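Local structure of TT1696 protein (Thermus thermophilus, 1UFB) at residues D60-L65 and Q117-F122; A79-K84 and A109-D114. The protein is of unknown function but, as a HEPN-domain protein, may bind DNA. All coordinates share one frame; numbering follows the deposited sequence.

Overall arrangement
The chain begins with two long helices, 4-24 and 27-48, then passes through the short helices 58-63 and 73-83 and a long stretch poor in regular structure to the final helix, 106-126. Contact 1 closes the wider loop, bringing 60-65 against 117-122 across 51 intervening residues. Contact 2 joins 79-84 to 109-114 and closes a shorter loop of 24 residues that lies wholly within the first, so the two nest and do not cross. Both end on helix 106-126, the centres of the two contacts lying about 13 Å apart, and fasten successive short helices to it. They also meet directly, Leu62 CD1 packing 3.8 Å from Ala79 CB.

Contact 1 of 2, residues D60-L65 and Q117-F122; sequences DLLADL and QKILAF
Phe122 reaches out from helix 106-126 to meet Leu62, and these two residues, with Ile119, lose the most surface where the two segments come together. The CG of Phe122 lies anti to the backbone N (chi1 161°), which extends the ring toward the short helix. Leu62 approaches the ring obliquely, with its CD2 4.1 Å from Phe122 CE2. The other branch of Leu62 turns to Ile119, where the two CD1 methyls of Leu62 and Ile119 stand 4.5 Å apart, a looser touch. Leu65, a smaller contributor, comes from the opposite direction to Phe122 and sets CD1 at the ring's edge, near its plane, 3.9 Å from Phe122 CE2 and 4.0 Å from Phe122 CZ, so one ring carbon is shared by methyls of two leucines. Ile119 and Phe122 are three residues apart, a little less than one helical turn, and therefore present a single apolar face. This joins the last helix of the all-helical HEPN domain to helix 58-63 and the turn that follows it. The backbones remain well separated, 9.5 Å between the CA atoms of Leu62 and Ile119, a gap that suits long branched chains and an aromatic ring. No hydrogen bond crosses it. Leu75 of helix 73-83 touches both Leu62 and Phe122, while Leu65 also packs on Leu45 and His46 of helix 27-48.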
loop_
_atom_site.group_PDB
_atom_site.type_symbol
_atom_site.label_atom_id
_atom_site.label_comp_id
_atom_site.label_asym_id
_atom_site.label_seq_id
_atom_site.Cartn_x
_atom_site.Cartn_y
_atom_site.Cartn_z
ATOM N N ASP A 60 7.041 4.181 16.627
ATOM C CA ASP A 60 7.248 5.626 16.884
ATOM C C ASP A 60 5.886 6.321 17.166
ATOM O O ASP A 60 5.810 7.250 17.964
ATOM C CB ASP A 60 7.832 6.369 15.683
ATOM C CG ASP A 60 9.329 6.110 15.470
ATOM O OD1 ASP A 60 10.129 6.443 16.332
ATOM O OD2 ASP A 60 9.711 5.596 14.417
ATOM N N LEU A 61 4.845 5.908 16.427
ATOM C CA LEU A 61 3.521 6.497 16.568
ATOM C C LEU A 61 2.984 6.376 18.001
ATOM O O LEU A 61 2.329 7.316 18.511
ATOM C CB LEU A 61 2.536 5.861 15.545
ATOM C CG LEU A 61 2.890 6.395 14.126
ATOM C CD1 LEU A 61 2.011 5.691 13.047
ATOM C CD2 LEU A 61 2.674 7.891 14.048
ATOM N N LEU A 62 3.277 5.238 18.624
ATOM C CA LEU A 62 2.875 4.984 19.992
ATOM C C LEU A 62 3.780 5.716 20.978
ATOM O O LEU A 62 3.328 6.144 22.008
ATOM C CB LEU A 62 2.987 3.506 20.314
ATOM C CG LEU A 62 1.872 2.599 19.755
ATOM C CD1 LEU A 62 2.241 1.117 19.982
ATOM C CD2 LEU A 62 0.568 2.922 20.429
ATOM N N ALA A 63 5.073 5.792 20.680
ATOM C CA ALA A 63 6.054 6.441 21.576
ATOM C C ALA A 63 5.912 7.924 21.653
ATOM O O ALA A 63 6.281 8.531 22.668
ATOM C CB ALA A 63 7.511 6.113 21.112
ATOM N N ASP A 64 5.409 8.529 20.596
ATOM C CA ASP A 64 5.292 9.976 20.547
ATOM C C ASP A 64 3.971 10.513 21.119
ATOM O O ASP A 64 3.729 11.706 21.078
ATOM C CB ASP A 64 5.436 10.454 19.084
ATOM C CG ASP A 64 6.839 10.147 18.473
ATOM O OD1 ASP A 64 7.817 9.840 19.220
ATOM O OD2 ASP A 64 6.957 10.217 17.213
ATOM N N LEU A 65 3.104 9.642 21.616
ATOM C CA LEU A 65 1.821 10.120 22.166
ATOM C C LEU A 65 1.974 10.944 23.464
ATOM O O LEU A 65 2.923 10.735 24.225
ATOM C CB LEU A 65 0.921 8.935 22.435
ATOM C CG LEU A 65 0.311 8.272 21.211
ATOM C CD1 LEU A 65 -0.326 6.944 21.660
ATOM C CD2 LEU A 65 -0.654 9.237 20.498
ATOM N N GLN A 117 -6.670 -4.423 15.057
ATOM C CA GLN A 117 -7.916 -4.133 15.794
ATOM C C GLN A 117 -7.610 -3.649 17.218
ATOM O O GLN A 117 -8.263 -2.731 17.743
ATOM C CB GLN A 117 -8.823 -5.398 15.814
ATOM C CG GLN A 117 -9.978 -5.241 16.707
ATOM C CD GLN A 117 -10.827 -4.013 16.330
ATOM O OE1 GLN A 117 -10.971 -3.658 15.151
ATOM N NE2 GLN A 117 -11.405 -3.382 17.335
ATOM N N LYS A 118 -6.613 -4.242 17.862
ATOM C CA LYS A 118 -6.219 -3.757 19.217
ATOM C C LYS A 118 -5.798 -2.292 19.173
ATOM O O LYS A 118 -6.152 -1.464 20.062
ATOM C CB LYS A 118 -5.022 -4.547 19.743
ATOM C CG LYS A 118 -5.269 -5.974 20.030
ATOM C CD LYS A 118 -4.039 -6.501 20.749
ATOM C CE LYS A 118 -4.044 -8.032 20.805
ATOM N NZ LYS A 118 -2.785 -8.517 21.543
ATOM N N ILE A 119 -5.046 -1.938 18.125
ATOM C CA ILE A 119 -4.599 -0.552 17.984
ATOM C C ILE A 119 -5.791 0.380 17.772
ATOM O O ILE A 119 -5.897 1.440 18.429
ATOM C CB ILE A 119 -3.614 -0.390 16.805
ATOM C CG1 ILE A 119 -2.344 -1.240 17.058
ATOM C CG2 ILE A 119 -3.272 1.108 16.602
ATOM C CD1 ILE A 119 -1.363 -0.691 18.071
ATOM N N LEU A 120 -6.685 -0.007 16.859
ATOM C CA LEU A 120 -7.884 0.773 16.557
ATOM C C LEU A 120 -8.738 0.967 17.808
ATOM O O LEU A 120 -9.249 2.088 18.063
ATOM C CB LEU A 120 -8.763 0.026 15.540
ATOM C CG LEU A 120 -8.755 0.736 14.198
ATOM C CD1 LEU A 120 -9.422 2.142 14.388
ATOM C CD2 LEU A 120 -7.248 0.824 13.738
ATOM N N ALA A 121 -8.868 -0.101 18.577
ATOM C CA ALA A 121 -9.765 -0.041 19.792
ATOM C C ALA A 121 -9.161 0.886 20.842
ATOM O O ALA A 121 -9.868 1.649 21.479
ATOM C CB ALA A 121 -9.988 -1.464 20.358
ATOM N N PHE A 122 -7.851 0.820 20.998
ATOM C CA PHE A 122 -7.105 1.693 21.933
ATOM C C PHE A 122 -7.341 3.138 21.449
ATOM O O PHE A 122 -7.727 4.035 22.220
ATOM C CB PHE A 122 -5.614 1.289 21.887
ATOM C CG PHE A 122 -4.648 2.327 22.422
ATOM C CD1 PHE A 122 -4.401 2.449 23.787
ATOM C CD2 PHE A 122 -3.971 3.182 21.531
ATOM C CE1 PHE A 122 -3.505 3.414 24.260
ATOM C CE2 PHE A 122 -3.069 4.154 22.001
ATOM C CZ PHE A 122 -2.839 4.269 23.363
#

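Contact 2 of 2, residues A79-K84 and A109-D114; sequences AKVLDK and AEEALD
Leu82 packs against Ala112 where helix 73-83 comes up to helix 106-126, and this pair forms the close, buried half of the contact. The CD2 methyl of Leu82 lies 3.8 Å from Ala112 O and 4.4 Å from Ala112 CB, so its nearer neighbour is a backbone oxygen, with the alanine methyl farther off. With CG anti to the carbonyl carbon (chi1 -69°), the end of the leucine comes nearer to the other helix than the direction of its CB would suggest. Alanine suits the opposing place because its single methyl lets the backbones draw together, 6.7 Å between the CA atoms of Leu82 and Ala112. Both residues also touch helix 27-48, Leu82 on Ala38 and Ala112 on Ala34, which places the pair in the helical core of the HEPN domain.

The other half is looser and lies toward solvent. Val81 touches Glu111 through CG1, 4.1 Å from Glu111 OE1, and the two side chains cross at about a right angle. Glu111 holds CG anti to its backbone N (chi1 171°) and is extended beyond it, which carries the carboxylate over to the valine. A long charged chain fits this exposed border, while the branched valine, partly exposed, also packs on Leu115 of the same helix as Glu111. No hydrogen bond or salt bridge spans the two segments; their hold on each other is one of apolar and van der Waals contact, with the carboxylate kept at the margin where water can probably solvate it.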
loop_
_atom_site.group_PDB
_atom_site.type_symbol
_atom_site.label_atom_id
_atom_site.label_comp_id
_atom_site.label_asym_id
_atom_site.label_seq_id
_atom_site.Cartn_x
_atom_site.Cartn_y
_atom_site.Cartn_z
ATOM N N ALA A 79 2.895 -3.439 17.726
ATOM C CA ALA A 79 3.561 -2.473 16.849
ATOM C C ALA A 79 4.778 -3.128 16.186
ATOM O O ALA A 79 4.967 -3.022 15.007
ATOM C CB ALA A 79 4.035 -1.239 17.652
ATOM N N LYS A 80 5.605 -3.833 16.946
ATOM C CA LYS A 80 6.782 -4.438 16.359
ATOM C C LYS A 80 6.436 -5.438 15.285
ATOM O O LYS A 80 7.155 -5.572 14.323
ATOM C CB LYS A 80 7.621 -5.192 17.417
ATOM C CG LYS A 80 8.128 -4.369 18.568
ATOM C CD LYS A 80 8.981 -5.259 19.537
ATOM C CE LYS A 80 9.453 -4.421 20.731
ATOM N NZ LYS A 80 8.363 -3.437 21.053
ATOM N N VAL A 81 5.359 -6.178 15.489
ATOM C CA VAL A 81 4.945 -7.152 14.477
ATOM C C VAL A 81 4.413 -6.395 13.213
ATOM O O VAL A 81 4.830 -6.638 12.091
ATOM C CB VAL A 81 3.866 -8.015 15.037
ATOM C CG1 VAL A 81 3.301 -9.009 13.937
ATOM C CG2 VAL A 81 4.464 -8.799 16.291
ATOM N N LEU A 82 3.513 -5.459 13.417
ATOM C CA LEU A 82 2.937 -4.752 12.260
ATOM C C LEU A 82 3.963 -3.977 11.471
ATOM O O LEU A 82 3.838 -3.810 10.252
ATOM C CB LEU A 82 1.823 -3.830 12.772
ATOM C CG LEU A 82 0.562 -4.558 13.294
ATOM C CD1 LEU A 82 -0.360 -3.537 14.002
ATOM C CD2 LEU A 82 -0.207 -5.207 12.095
ATOM N N ASP A 83 5.028 -3.553 12.135
ATOM C CA ASP A 83 6.021 -2.704 11.484
ATOM C C ASP A 83 6.770 -3.406 10.395
ATOM O O ASP A 83 7.218 -2.795 9.441
ATOM C CB ASP A 83 6.976 -2.073 12.532
ATOM C CG ASP A 83 6.371 -0.797 13.153
ATOM O OD1 ASP A 83 5.291 -0.394 12.646
ATOM O OD2 ASP A 83 6.943 -0.193 14.117
ATOM N N LYS A 84 6.834 -4.704 10.501
ATOM C CA LYS A 84 7.469 -5.521 9.472
ATOM C C LYS A 84 6.554 -5.738 8.279
ATOM O O LYS A 84 6.942 -6.429 7.336
ATOM C CB LYS A 84 7.788 -6.898 10.011
ATOM C CG LYS A 84 8.624 -6.835 11.267
ATOM C CD LYS A 84 9.928 -6.072 11.026
ATOM C CE LYS A 84 10.994 -6.673 11.939
ATOM N NZ LYS A 84 10.530 -8.043 12.386
ATOM N N ALA A 109 -1.903 -13.221 8.575
ATOM C CA ALA A 109 -2.790 -12.109 8.253
ATOM C C ALA A 109 -3.917 -12.042 9.253
ATOM O O ALA A 109 -4.360 -10.942 9.612
ATOM C CB ALA A 109 -3.364 -12.289 6.772
ATOM N N GLU A 110 -4.467 -13.196 9.733
ATOM C CA GLU A 110 -5.538 -13.019 10.770
ATOM C C GLU A 110 -4.960 -12.423 12.038
ATOM O O GLU A 110 -5.569 -11.563 12.704
ATOM C CB GLU A 110 -6.326 -14.361 11.075
ATOM C CG GLU A 110 -7.015 -14.866 9.804
ATOM C CD GLU A 110 -7.962 -16.057 10.018
ATOM O OE1 GLU A 110 -8.064 -16.497 11.169
ATOM O OE2 GLU A 110 -8.569 -16.507 9.018
ATOM N N GLU A 111 -3.752 -12.853 12.382
ATOM C CA GLU A 111 -3.097 -12.278 13.547
ATOM C C GLU A 111 -2.865 -10.761 13.282
ATOM O O GLU A 111 -3.101 -9.903 14.158
ATOM C CB GLU A 111 -1.750 -12.955 13.799
ATOM C CG GLU A 111 -0.980 -12.206 14.884
ATOM C CD GLU A 111 0.380 -12.817 15.049
ATOM O OE1 GLU A 111 1.291 -12.597 14.173
ATOM O OE2 GLU A 111 0.492 -13.549 16.069
ATOM N N ALA A 112 -2.476 -10.424 12.044
ATOM C CA ALA A 112 -2.248 -9.005 11.713
ATOM C C ALA A 112 -3.538 -8.202 11.919
ATOM O O ALA A 112 -3.504 -7.092 12.490
ATOM C CB ALA A 112 -1.704 -8.896 10.276
ATOM N N LEU A 113 -4.678 -8.749 11.471
ATOM C CA LEU A 113 -5.968 -8.068 11.711
ATOM C C LEU A 113 -6.221 -7.940 13.205
ATOM O O LEU A 113 -6.673 -6.911 13.666
ATOM C CB LEU A 113 -7.157 -8.824 11.085
ATOM C CG LEU A 113 -7.293 -8.787 9.561
ATOM C CD1 LEU A 113 -8.202 -9.911 9.096
ATOM C CD2 LEU A 113 -7.901 -7.502 9.142
ATOM N N ASP A 114 -5.897 -8.977 13.973
ATOM C CA ASP A 114 -6.112 -8.926 15.414
ATOM C C ASP A 114 -5.320 -7.792 16.050
ATOM O O ASP A 114 -5.836 -7.045 16.925
ATOM C CB ASP A 114 -5.641 -10.236 16.082
ATOM C CG ASP A 114 -6.561 -11.419 15.790
ATOM O OD1 ASP A 114 -7.718 -11.205 15.367
ATOM O OD2 ASP A 114 -6.110 -12.561 16.000
#